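Local coordinates for protein allergen Bos d 2 (Bos taurus, PDB 4WFV) that probably carries pheromones, as a secreted lipocalin of cattle dander that is also a major allergen, at residues E15-Y20 with N147-D152; L35-R40 with F55-Q60. One frame throughout, in Å; residues are numbered along the deposited sequence. Where two conformers were deposited one is given.

Contact 1. Residues E15-Y20 with N147-D152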
loop_
_atom_site.group_PDB
_atom_site.type_symbol
_atom_site.label_atom_id
_atom_site.label_comp_id
_atom_site.label_asym_id
_atom_site.label_seq_id
_atom_site.Cartn_x
_atom_site.Cartn_y
_atom_site.Cartn_z
ATOM N N GLU A 15 -3.000 -1.730 12.988
ATOM C CA GLU A 15 -4.231 -2.085 12.272
ATOM C C GLU A 15 -4.674 -1.033 11.253
ATOM O O GLU A 15 -5.559 -0.214 11.519
ATOM C CB GLU A 15 -5.372 -2.288 13.270
ATOM C CG GLU A 15 -5.044 -3.233 14.403
ATOM C CD GLU A 15 -5.062 -4.676 13.971
ATOM O OE1 GLU A 15 -5.829 -5.006 13.041
ATOM O OE2 GLU A 15 -4.311 -5.482 14.560
ATOM N N TRP A 16 -4.107 -1.088 10.064
ATOM C CA TRP A 16 -4.341 -0.053 9.067
ATOM C C TRP A 16 -5.519 -0.385 8.163
ATOM O O TRP A 16 -5.831 -1.552 7.936
ATOM C CB TRP A 16 -3.112 0.074 8.184
ATOM C CG TRP A 16 -1.887 0.561 8.891
ATOM C CD1 TRP A 16 -0.856 -0.197 9.362
ATOM C CD2 TRP A 16 -1.553 1.921 9.175
ATOM N NE1 TRP A 16 0.095 0.609 9.946
ATOM C CE2 TRP A 16 -0.307 1.917 9.837
ATOM C CE3 TRP A 16 -2.194 3.144 8.948
ATOM C CZ2 TRP A 16 0.312 3.090 10.267
ATOM C CZ3 TRP A 16 -1.575 4.310 9.372
ATOM C CH2 TRP A 16 -0.335 4.273 10.031
ATOM N N ARG A 17 -6.187 0.653 7.676
ATOM C CA ARG A 17 -7.154 0.525 6.585
ATOM C C ARG A 17 -6.559 1.213 5.370
ATOM O O ARG A 17 -5.877 2.224 5.505
ATOM C CB ARG A 17 -8.477 1.215 6.930
ATOM C CG ARG A 17 -9.224 0.610 8.105
ATOM C CD ARG A 17 -10.572 1.287 8.339
ATOM N NE ARG A 17 -11.165 0.842 9.595
ATOM C CZ ARG A 17 -10.976 1.442 10.764
ATOM N NH1 ARG A 17 -10.221 2.526 10.836
ATOM N NH2 ARG A 17 -11.545 0.960 11.862
ATOM N N ILE A 18 -6.828 0.693 4.185
ATOM C CA ILE A 18 -6.410 1.406 2.985
ATOM C C ILE A 18 -7.504 2.356 2.561
ATOM O O ILE A 18 -8.670 1.973 2.449
ATOM C CB ILE A 18 -6.006 0.455 1.841
ATOM C CG1 ILE A 18 -5.424 1.243 0.662
ATOM C CG2 ILE A 18 -7.167 -0.429 1.404
ATOM C CD1 ILE A 18 -4.550 0.377 -0.237
ATOM N N ILE A 19 -7.132 3.617 2.362
ATOM C CA ILE A 19 -8.088 4.621 1.914
ATOM C C ILE A 19 -7.983 4.824 0.407
ATOM O O ILE A 19 -9.007 4.790 -0.301
ATOM C CB ILE A 19 -7.881 5.967 2.634
ATOM C CG1 ILE A 19 -7.742 5.758 4.147
ATOM C CG2 ILE A 19 -9.009 6.934 2.293
ATOM C CD1 ILE A 19 -8.926 5.026 4.790
ATOM N N TYR A 20 -6.754 4.993 -0.085
ATOM C CA TYR A 20 -6.537 5.264 -1.500
ATOM C C TYR A 20 -5.446 4.383 -2.078
ATOM O O TYR A 20 -4.544 3.914 -1.381
ATOM C CB TYR A 20 -6.083 6.716 -1.714
ATOM C CG TYR A 20 -7.096 7.761 -1.319
ATOM C CD1 TYR A 20 -8.222 7.988 -2.086
ATOM C CD2 TYR A 20 -6.899 8.551 -0.188
ATOM C CE1 TYR A 20 -9.160 8.958 -1.723
ATOM C CE2 TYR A 20 -7.828 9.507 0.194
ATOM C CZ TYR A 20 -8.942 9.717 -0.584
ATOM O OH TYR A 20 -9.866 10.666 -0.219
ATOM N N ASN A 147 -10.485 5.450 -4.608
ATOM C CA ASN A 147 -10.827 5.353 -3.195
ATOM C C ASN A 147 -11.215 3.914 -2.896
ATOM O O ASN A 147 -12.260 3.435 -3.330
ATOM C CB ASN A 147 -11.951 6.311 -2.802
ATOM C CG ASN A 147 -12.273 6.246 -1.315
ATOM O OD1 ASN A 147 -12.439 5.164 -0.751
ATOM N ND2 ASN A 147 -12.342 7.408 -0.667
ATOM N N LEU A 148 -10.332 3.211 -2.210
ATOM C CA LEU A 148 -10.538 1.803 -1.916
ATOM C C LEU A 148 -11.455 1.546 -0.728
ATOM O O LEU A 148 -12.182 0.557 -0.725
ATOM C CB LEU A 148 -9.196 1.109 -1.671
ATOM C CG LEU A 148 -8.554 0.474 -2.909
ATOM C CD1 LEU A 148 -8.354 1.506 -4.022
ATOM C CD2 LEU A 148 -7.220 -0.168 -2.538
ATOM N N ILE A 149 -11.426 2.403 0.281
ATOM C CA ILE A 149 -12.257 2.106 1.440
ATOM C C ILE A 149 -13.744 2.103 1.071
ATOM O O ILE A 149 -14.524 1.330 1.640
ATOM C CB ILE A 149 -11.927 2.992 2.655
ATOM C CG1 ILE A 149 -12.744 2.502 3.857
ATOM C CG2 ILE A 149 -12.216 4.463 2.376
ATOM C CD1 ILE A 149 -12.244 3.006 5.181
ATOM N N LYS A 150 -14.135 2.906 0.083
ATOM C CA LYS A 150 -15.540 2.956 -0.318
ATOM C C LYS A 150 -16.021 1.682 -1.019
ATOM O O LYS A 150 -17.226 1.500 -1.222
ATOM C CB LYS A 150 -15.817 4.183 -1.193
ATOM C CG LYS A 150 -15.760 5.496 -0.415
ATOM C CD LYS A 150 -15.884 6.708 -1.324
ATOM C CE LYS A 150 -15.748 7.997 -0.522
ATOM N NZ LYS A 150 -16.914 8.193 0.382
ATOM N N THR A 151 -15.103 0.793 -1.381
ATOM C CA THR A 151 -15.511 -0.512 -1.908
ATOM C C THR A 151 -15.042 -1.663 -1.019
ATOM O O THR A 151 -15.132 -2.835 -1.405
ATOM C CB THR A 151 -15.003 -0.743 -3.361
ATOM O OG1 THR A 151 -13.575 -0.875 -3.358
ATOM C CG2 THR A 151 -15.416 0.416 -4.277
ATOM N N ASP A 152 -14.559 -1.333 0.182
ATOM C CA ASP A 152 -14.049 -2.354 1.093
ATOM C C ASP A 152 -15.162 -2.913 1.960
ATOM O O ASP A 152 -15.377 -2.478 3.101
ATOM C CB ASP A 152 -12.936 -1.789 1.972
ATOM C CG ASP A 152 -12.223 -2.864 2.776
ATOM O OD1 ASP A 152 -12.730 -4.008 2.827
ATOM O OD2 ASP A 152 -11.172 -2.559 3.374
HETATM O O HOH W 1 -9.830 -0.236 3.954
HETATM O O HOH W 2 -12.354 10.248 -1.773
#
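Ile149 packs against Ile19 beside the point where the backbones of 15-20 and 147-152 meet. Its CB lies 3.4 Å from Ile18 O. From there CG2 turns to Ile19, 4.0 Å from that residue's CG2 and little farther from its CD1. CG1 stands anti to the backbone N (chi1 -174°); beyond it CD1 ends 3.9 Å from Ile19 CD1. The two isoleucines lie side by side and point the same way. On the other side of the backbone, Leu148 CD2 rests on Ile18 CD1, 3.6 Å apart.

Between these two apolar patches, Ile19 O receives Leu148 N at 2.8 Å, with the donor above the carbonyl plane and the bond bent to 135° at the hydrogen. A weak second bond comes from Ile149 N, and the CA-H of Asn147 adds a further contact. Asn147 also forms an Asx motif: its OD1 accepts from Lys150 N, three residues on, at 2.9 Å, which fixes the rotation of the amide. Its ND2 reaches obliquely to Tyr20 CE1, and a water joins ND2 to Tyr20 OH. A second water donates to both Ile18 O and Asp152 OD2.

Tyr20 and Asn147 form an antiparallel non-hydrogen-bonded pair, by which strand 146-147 is added to the edge of strand 17-23. On its other edge, strand 17-23 pairs with strand 110-118, where Ile19 and Tyr20 face Gly116 in a classic beta bulge; Leu148 and Asp152 reach onward to Tyr38 of strand 38-45.

Contact 2. Residues L35-R40 with F55-Q60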
loop_
_atom_site.group_PDB
_atom_site.type_symbol
_atom_site.label_atom_id
_atom_site.label_comp_id
_atom_site.label_asym_id
_atom_site.label_seq_id
_atom_site.Cartn_x
_atom_site.Cartn_y
_atom_site.Cartn_z
ATOM N N LEU A 35 -3.562 -5.701 -7.736
ATOM C CA LEU A 35 -2.889 -4.861 -6.743
ATOM C C LEU A 35 -3.848 -3.951 -6.012
ATOM O O LEU A 35 -3.429 -2.964 -5.423
ATOM C CB LEU A 35 -1.778 -4.020 -7.394
ATOM C CG LEU A 35 -0.825 -4.854 -8.259
ATOM C CD1 LEU A 35 0.293 -3.978 -8.850
ATOM C CD2 LEU A 35 -0.258 -6.022 -7.457
ATOM N N ARG A 36 -5.134 -4.277 -6.052
ATOM C CA ARG A 36 -6.106 -3.632 -5.172
ATOM C C ARG A 36 -6.281 -4.513 -3.945
ATOM O O ARG A 36 -6.937 -5.552 -3.996
ATOM C CB ARG A 36 -7.435 -3.440 -5.884
ATOM C CG ARG A 36 -8.371 -2.458 -5.182
ATOM C CD ARG A 36 -9.698 -2.422 -5.896
ATOM N NE ARG A 36 -10.681 -1.512 -5.323
ATOM C CZ ARG A 36 -10.940 -0.286 -5.776
ATOM N NH1 ARG A 36 -10.245 0.219 -6.784
ATOM N NH2 ARG A 36 -11.888 0.445 -5.218
ATOM N N ASN A 37 -5.637 -4.116 -2.859
ATOM C CA ASN A 37 -5.503 -4.979 -1.695
ATOM C C ASN A 37 -5.994 -4.245 -0.461
ATOM O O ASN A 37 -5.542 -3.136 -0.158
ATOM C CB ASN A 37 -4.040 -5.401 -1.534
ATOM C CG ASN A 37 -3.446 -5.946 -2.826
ATOM O OD1 ASN A 37 -2.338 -5.574 -3.221
ATOM N ND2 ASN A 37 -4.195 -6.813 -3.500
ATOM N N TYR A 38 -6.936 -4.865 0.245
ATOM C CA TYR A 38 -7.581 -4.218 1.379
ATOM C C TYR A 38 -6.856 -4.557 2.676
ATOM O O TYR A 38 -7.129 -5.580 3.321
ATOM C CB TYR A 38 -9.068 -4.593 1.433
ATOM C CG TYR A 38 -9.832 -4.201 0.184
ATOM C CD1 TYR A 38 -10.238 -2.888 -0.027
ATOM C CD2 TYR A 38 -10.145 -5.146 -0.788
ATOM C CE1 TYR A 38 -10.950 -2.524 -1.178
ATOM C CE2 TYR A 38 -10.853 -4.794 -1.942
ATOM C CZ TYR A 38 -11.246 -3.480 -2.122
ATOM O OH TYR A 38 -11.947 -3.120 -3.252
ATOM N N TYR A 39 -5.942 -3.667 3.057
ATOM C CA TYR A 39 -5.104 -3.848 4.239
ATOM C C TYR A 39 -5.916 -4.059 5.493
ATOM O O TYR A 39 -6.982 -3.470 5.661
ATOM C CB TYR A 39 -4.236 -2.606 4.455
ATOM C CG TYR A 39 -2.965 -2.580 3.636
ATOM C CD1 TYR A 39 -2.998 -2.328 2.265
ATOM C CD2 TYR A 39 -1.730 -2.792 4.234
ATOM C CE1 TYR A 39 -1.835 -2.295 1.511
ATOM C CE2 TYR A 39 -0.556 -2.756 3.488
ATOM C CZ TYR A 39 -0.613 -2.508 2.132
ATOM O OH TYR A 39 0.570 -2.488 1.411
ATOM N N ARG A 40 -5.390 -4.902 6.377
ATOM C CA ARG A 40 -5.948 -5.051 7.722
ATOM C C ARG A 40 -4.887 -4.872 8.797
ATOM O O ARG A 40 -5.157 -4.281 9.843
ATOM C CB ARG A 40 -6.664 -6.402 7.874
ATOM C CG ARG A 40 -7.930 -6.532 7.021
ATOM C CD ARG A 40 -9.038 -5.634 7.548
ATOM N NE ARG A 40 -10.298 -5.790 6.836
ATOM C CZ ARG A 40 -10.655 -5.098 5.755
ATOM N NH1 ARG A 40 -9.842 -4.182 5.230
ATOM N NH2 ARG A 40 -11.854 -5.304 5.223
ATOM N N PHE A 55 -4.091 -8.792 4.512
ATOM C CA PHE A 55 -5.009 -8.004 3.693
ATOM C C PHE A 55 -6.000 -8.920 2.996
ATOM O O PHE A 55 -5.775 -10.125 2.896
ATOM C CB PHE A 55 -4.220 -7.208 2.635
ATOM C CG PHE A 55 -3.456 -8.075 1.668
ATOM C CD1 PHE A 55 -2.200 -8.560 1.994
ATOM C CD2 PHE A 55 -4.004 -8.414 0.436
ATOM C CE1 PHE A 55 -1.501 -9.366 1.110
ATOM C CE2 PHE A 55 -3.303 -9.215 -0.448
ATOM C CZ PHE A 55 -2.055 -9.685 -0.108
ATOM N N TYR A 56 -7.086 -8.333 2.509
ATOM C CA TYR A 56 -8.026 -9.045 1.644
ATOM C C TYR A 56 -7.784 -8.764 0.171
ATOM O O TYR A 56 -7.440 -7.646 -0.223
ATOM C CB TYR A 56 -9.480 -8.686 1.970
ATOM C CG TYR A 56 -10.015 -9.327 3.222
ATOM C CD1 TYR A 56 -10.466 -10.643 3.212
ATOM C CD2 TYR A 56 -10.071 -8.619 4.419
ATOM C CE1 TYR A 56 -10.963 -11.227 4.349
ATOM C CE2 TYR A 56 -10.559 -9.197 5.561
ATOM C CZ TYR A 56 -11.005 -10.502 5.519
ATOM O OH TYR A 56 -11.488 -11.068 6.674
ATOM N N LEU A 57 -7.968 -9.802 -0.635
ATOM C CA LEU A 57 -8.021 -9.690 -2.083
ATOM C C LEU A 57 -9.394 -10.221 -2.462
ATOM O O LEU A 57 -9.819 -11.246 -1.931
ATOM C CB LEU A 57 -6.924 -10.553 -2.706
ATOM C CG LEU A 57 -6.815 -10.655 -4.223
ATOM C CD1 LEU A 57 -6.302 -9.346 -4.821
ATOM C CD2 LEU A 57 -5.892 -11.813 -4.581
ATOM N N LYS A 58 -10.106 -9.528 -3.343
ATOM C CA LYS A 58 -11.380 -10.058 -3.836
ATOM C C LYS A 58 -11.206 -10.876 -5.104
ATOM O O LYS A 58 -10.563 -10.434 -6.053
ATOM C CB LYS A 58 -12.380 -8.942 -4.112
ATOM C CG LYS A 58 -12.918 -8.238 -2.896
ATOM C CD LYS A 58 -14.103 -7.387 -3.318
ATOM C CE LYS A 58 -14.342 -6.243 -2.373
ATOM N NZ LYS A 58 -15.458 -5.386 -2.867
ATOM N N ASP A 59 -11.804 -12.061 -5.119
ATOM C CA ASP A 59 -11.831 -12.881 -6.323
ATOM C C ASP A 59 -13.278 -13.114 -6.750
ATOM O O ASP A 59 -14.010 -13.863 -6.106
ATOM C CB ASP A 59 -11.115 -14.209 -6.075
ATOM C CG ASP A 59 -10.966 -15.038 -7.337
ATOM O OD1 ASP A 59 -11.973 -15.237 -8.048
ATOM O OD2 ASP A 59 -9.835 -15.487 -7.622
ATOM N N GLN A 60 -13.682 -12.455 -7.835
ATOM C CA GLN A 60 -15.045 -12.555 -8.352
ATOM C C GLN A 60 -16.082 -12.190 -7.292
ATOM O O GLN A 60 -17.144 -12.807 -7.212
ATOM C CB GLN A 60 -15.322 -13.960 -8.902
ATOM C CG GLN A 60 -14.453 -14.363 -10.090
ATOM C CD GLN A 60 -14.857 -13.681 -11.388
ATOM O OE1 GLN A 60 -15.924 -13.071 -11.481
ATOM N NE2 GLN A 60 -14.001 -13.786 -12.401
HETATM O O HOH W 3 -9.333 -7.023 -4.478
#
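Arg40 CG stands anti to the carbonyl carbon (chi1 -67°), and chi2 (-70°) bends the chain at CD. Beyond it NE meets the edge of the Tyr56 ring near the ring plane, 3.6 Å from CE2, while Tyr56 CD2 lies over one face of the guanidinium; the two planes are 63° apart. The end of Arg40 is held by NH1 bonding to Tyr39 O and by Pro155 O at NE. On the same face of the sheet, Tyr38 CE2 comes within 3.8 Å of Lys58 CE.

The backbones run antiparallel as the two arms of the hairpin formed by strands 38-45 and 50-59, part of the lipocalin beta-barrel. Tyr38 and Tyr56 form a hydrogen-bonded pair, each N bonding to the other's O at 2.9 Å. The donor to Tyr56 O lies in the carbonyl plane, that to Tyr38 O above it. Tyr39 and Phe55 follow as a non-hydrogen-bonded pair.

On the face of Tyr39 and Phe55, the Phe55 ring lies beside Asn37, with CD2 3.6 Å from Asn37 CB. Leu57 CD1 approaches Asn37 ND2 to 3.5 Å; ND2 is hydrogen-bonded to Pro34 O. A water donates to Arg36 O and accepts from Lys58 N, bridging the two segments beyond the Tyr38-Tyr56 pair. Arg36 NE donates to Tyr38 OH at 2.9 Å, with the oxygen in the guanidinium plane; Arg36 NH1 bonds to Ile29 O, and the Tyr38 hydroxyl to Thr151 OG1.

Both contacts belong to one antiparallel sheet, with contact 2 nested in the chain between the segments of contact 1. Contact 2 is the more buried and pairs two successive strands by a reciprocal pair of backbone bonds and rings set against polar and charged side chains. Contact 1, partly buried, joins strand 17-23 to a late segment through a single bridge, a turn, and aliphatic side chains. The two meet where residues 147-152 pass strand 38-45, the outermost strand opposite 146-147 in the sheet order: Asp152 OD2 and Arg40 NH1 form a salt bridge at 2.8 Å, and Leu148 O packs 3.3 Å from Tyr38 CE1.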